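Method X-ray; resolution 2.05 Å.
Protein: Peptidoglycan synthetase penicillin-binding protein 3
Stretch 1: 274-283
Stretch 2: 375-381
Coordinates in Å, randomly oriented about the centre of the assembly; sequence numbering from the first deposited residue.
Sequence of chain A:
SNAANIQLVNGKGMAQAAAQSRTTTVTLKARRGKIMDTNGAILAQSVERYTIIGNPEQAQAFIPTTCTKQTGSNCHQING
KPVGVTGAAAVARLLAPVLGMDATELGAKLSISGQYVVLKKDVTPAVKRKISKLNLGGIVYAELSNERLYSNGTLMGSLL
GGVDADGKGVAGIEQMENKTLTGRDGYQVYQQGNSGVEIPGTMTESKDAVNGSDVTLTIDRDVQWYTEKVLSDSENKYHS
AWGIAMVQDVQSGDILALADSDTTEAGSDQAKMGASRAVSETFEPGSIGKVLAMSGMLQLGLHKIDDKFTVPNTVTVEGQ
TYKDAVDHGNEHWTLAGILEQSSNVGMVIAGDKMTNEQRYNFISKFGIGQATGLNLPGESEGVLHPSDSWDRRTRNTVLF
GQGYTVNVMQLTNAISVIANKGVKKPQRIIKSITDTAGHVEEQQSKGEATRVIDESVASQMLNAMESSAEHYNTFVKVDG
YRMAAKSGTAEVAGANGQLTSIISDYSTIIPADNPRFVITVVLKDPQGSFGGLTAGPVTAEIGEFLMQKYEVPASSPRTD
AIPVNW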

# COMPACT_ATOMS: atom_id res chain seq x y z
N GLY A 274 10.53 8.10 1.40
CA GLY A 274 10.69 6.79 0.81
C GLY A 274 9.53 5.88 1.13
O GLY A 274 8.80 6.09 2.11
N ALA A 275 9.37 4.86 0.30
CA ALA A 275 8.37 3.82 0.50
C ALA A 275 8.57 3.13 1.84
O ALA A 275 9.68 3.09 2.38
CB ALA A 275 8.46 2.79 -0.61
N SER A 276 7.48 2.57 2.36
CA SER A 276 7.53 1.68 3.51
C SER A 276 8.54 0.59 3.21
O SER A 276 8.57 0.05 2.09
CB SER A 276 6.18 1.01 3.73
OG SER A 276 6.31 -0.03 4.68
N ARG A 277 9.36 0.25 4.20
CA ARG A 277 10.27 -0.88 4.03
C ARG A 277 9.54 -2.19 3.64
O ARG A 277 10.08 -3.00 2.90
CB ARG A 277 11.06 -1.12 5.31
CG ARG A 277 12.21 -2.07 5.10
CD ARG A 277 12.91 -2.40 6.40
NE ARG A 277 13.26 -1.21 7.17
CZ ARG A 277 14.37 -0.49 7.01
NH1 ARG A 277 15.25 -0.82 6.07
NH2 ARG A 277 14.58 0.55 7.79
N ALA A 278 8.33 -2.40 4.15
CA ALA A 278 7.53 -3.57 3.75
C ALA A 278 7.31 -3.62 2.23
O ALA A 278 7.31 -4.70 1.63
CB ALA A 278 6.17 -3.59 4.50
N VAL A 279 7.13 -2.45 1.61
CA VAL A 279 6.96 -2.39 0.15
C VAL A 279 8.26 -2.63 -0.61
O VAL A 279 8.29 -3.37 -1.61
CB VAL A 279 6.36 -1.00 -0.29
CG1 VAL A 279 6.37 -0.83 -1.81
CG2 VAL A 279 4.93 -0.83 0.25
N SER A 280 9.36 -1.99 -0.17
CA SER A 280 10.60 -1.97 -0.96
C SER A 280 11.60 -3.11 -0.70
O SER A 280 12.34 -3.50 -1.60
CB SER A 280 11.33 -0.64 -0.76
OG SER A 280 11.58 -0.41 0.62
N GLU A 281 11.64 -3.63 0.52
CA GLU A 281 12.68 -4.60 0.86
C GLU A 281 12.64 -5.87 0.01
O GLU A 281 11.57 -6.47 -0.18
CB GLU A 281 12.57 -4.98 2.35
CG GLU A 281 13.84 -5.60 2.89
CD GLU A 281 14.94 -4.56 3.10
OE1 GLU A 281 14.62 -3.38 3.33
OE2 GLU A 281 16.12 -4.91 3.04
N THR A 282 13.78 -6.30 -0.52
CA THR A 282 13.85 -7.61 -1.15
C THR A 282 14.93 -8.44 -0.47
O THR A 282 15.86 -7.90 0.11
CB THR A 282 14.12 -7.55 -2.67
OG1 THR A 282 15.41 -6.98 -2.90
CG2 THR A 282 13.05 -6.71 -3.39
N PHE A 283 14.81 -9.76 -0.54
CA PHE A 283 15.70 -10.66 0.19
C PHE A 283 15.51 -12.06 -0.37
O PHE A 283 14.46 -12.36 -0.97
CB PHE A 283 15.33 -10.67 1.68
CG PHE A 283 13.83 -10.83 1.93
CD1 PHE A 283 13.27 -12.08 2.06
CD2 PHE A 283 13.00 -9.71 1.98
CE1 PHE A 283 11.89 -12.23 2.28
CE2 PHE A 283 11.63 -9.84 2.21
CZ PHE A 283 11.07 -11.08 2.34
N ASN A 375 1.20 -2.10 -7.99
CA ASN A 375 1.70 -0.78 -8.39
C ASN A 375 2.04 0.16 -7.23
O ASN A 375 1.90 1.37 -7.36
CB ASN A 375 0.72 -0.07 -9.33
CG ASN A 375 0.39 -0.89 -10.55
OD1 ASN A 375 1.26 -1.50 -11.17
ND2 ASN A 375 -0.90 -0.91 -10.90
N LEU A 376 2.49 -0.39 -6.11
CA LEU A 376 2.96 0.44 -5.00
C LEU A 376 4.23 1.16 -5.44
O LEU A 376 5.11 0.55 -6.05
CB LEU A 376 3.26 -0.45 -3.79
CG LEU A 376 1.98 -1.05 -3.19
CD1 LEU A 376 2.28 -2.26 -2.35
CD2 LEU A 376 1.25 0.01 -2.39
N PRO A 377 4.31 2.48 -5.16
CA PRO A 377 5.56 3.19 -5.50
C PRO A 377 6.73 2.59 -4.73
O PRO A 377 6.60 2.32 -3.54
CB PRO A 377 5.28 4.62 -5.02
CG PRO A 377 3.76 4.75 -5.13
CD PRO A 377 3.26 3.40 -4.68
N GLY A 378 7.86 2.35 -5.40
CA GLY A 378 9.05 1.87 -4.72
C GLY A 378 9.11 0.35 -4.60
O GLY A 378 10.04 -0.20 -4.04
N GLU A 379 8.10 -0.31 -5.14
CA GLU A 379 8.03 -1.76 -5.15
C GLU A 379 8.97 -2.34 -6.21
O GLU A 379 8.99 -1.86 -7.34
CB GLU A 379 6.60 -2.19 -5.47
CG GLU A 379 6.39 -3.68 -5.49
CD GLU A 379 4.99 -4.08 -5.98
OE1 GLU A 379 4.08 -3.22 -6.04
OE2 GLU A 379 4.82 -5.26 -6.33
N SER A 380 9.74 -3.36 -5.86
CA SER A 380 10.63 -4.03 -6.83
C SER A 380 9.98 -5.29 -7.40
O SER A 380 9.08 -5.86 -6.80
CB SER A 380 11.95 -4.40 -6.15
OG SER A 380 12.74 -5.23 -6.99
N GLU A 381 10.46 -5.75 -8.56
CA GLU A 381 9.96 -7.02 -9.08
C GLU A 381 10.74 -8.21 -8.52
O GLU A 381 10.39 -9.36 -8.77
CB GLU A 381 9.99 -7.05 -10.62
CG GLU A 381 9.07 -6.02 -11.25
CD GLU A 381 9.13 -6.03 -12.77
OE1 GLU A 381 10.10 -6.60 -13.33
OE2 GLU A 381 8.21 -5.46 -13.40
O HOH W 1 9.92 -4.51 -3.32

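A short helical turn packs against a beta turn through van der Waals contact centred on one valine, with no direct hydrogen bond between the two stretches and a single water linking their backbones. The example illustrates how segments distant in sequence can be joined by shape: each stretch has internal hydrogen bonds of its own, and what meets between them is mostly side-chain carbon of stretch 1 against carbons and carbonyl oxygens of the turn. The area buried is modest, 290 Å² summed over both sides.

Each partner is first organised internally. In stretch 1, Ser 276 precedes the helix as its N-cap, its OG accepting a weak bond from Ala 278 N, while Ser 280 N and Glu 281 N bond back to Ser 276 O and Arg 277 O, each four residues earlier. In stretch 2, a type II turn from Leu 376 to Glu 379 is closed by the bond from Glu 379 N to Leu 376 O, at 3.2 Å. The side chain of Glu 379, extended with chi1 and chi2 both t, reaches back so that its OE1 accepts from Leu 376 N, also at 3.2 Å. This second link ties the carboxylate to the start of the turn, and the other carboxylate oxygen, OE2, is bonded elsewhere in the structure.

Val 279 is the centre of the contact and loses the most surface to the other stretch, 78 Å². Its CA-to-CB bond points toward the turn, and with chi1 t its CG1 lies 3.7 Å from Leu 376 CB, 3.6 Å from Pro 377 O and 3.9 Å from Glu 379 CB. An apolar side chain suits this place because its CG1 touches several residues of the turn and asks for no polar partner. Leu 376 answers with its own CB directed toward the helix.

Four residues earlier, in the loop just ahead of the N-cap, the small side chain of Ala 275 also points toward the turn, its CB 3.5 Å from Pro 377 O. Close packing here depends on Gly 378. A CB on that residue would lie 2.8 Å from Ala 275 CB, a clash, and at phi 88° and psi 1° it would also be jammed against the preceding carbonyl oxygen. The turn's conformation and its closeness to Ala 275 thus both call for glycine. The carbonyl of the same residue approaches Ser 280, with Gly 378 O 3.6 Å from Ser 280 CA in a CA-H...O contact and 3.6 Å from Ser 280 CB.

Beyond the helix, Thr 282 CG2 meets Ser 380 CB at 3.8 Å, so two residues with hydroxyl groups touch through carbon. Nearby, Val 279 O and Ser 380 N stand 4.5 Å apart, too far for a direct bond. Water 1 bridges them, donating to Val 279 O at 2.6 Å and accepting from Ser 380 N at 2.8 Å, with a weak further donation to Ser 280 O at 3.1 Å. The water thereby serves backbone groups from both stretches where Val 279 O and Ser 380 N are too far apart to bond directly.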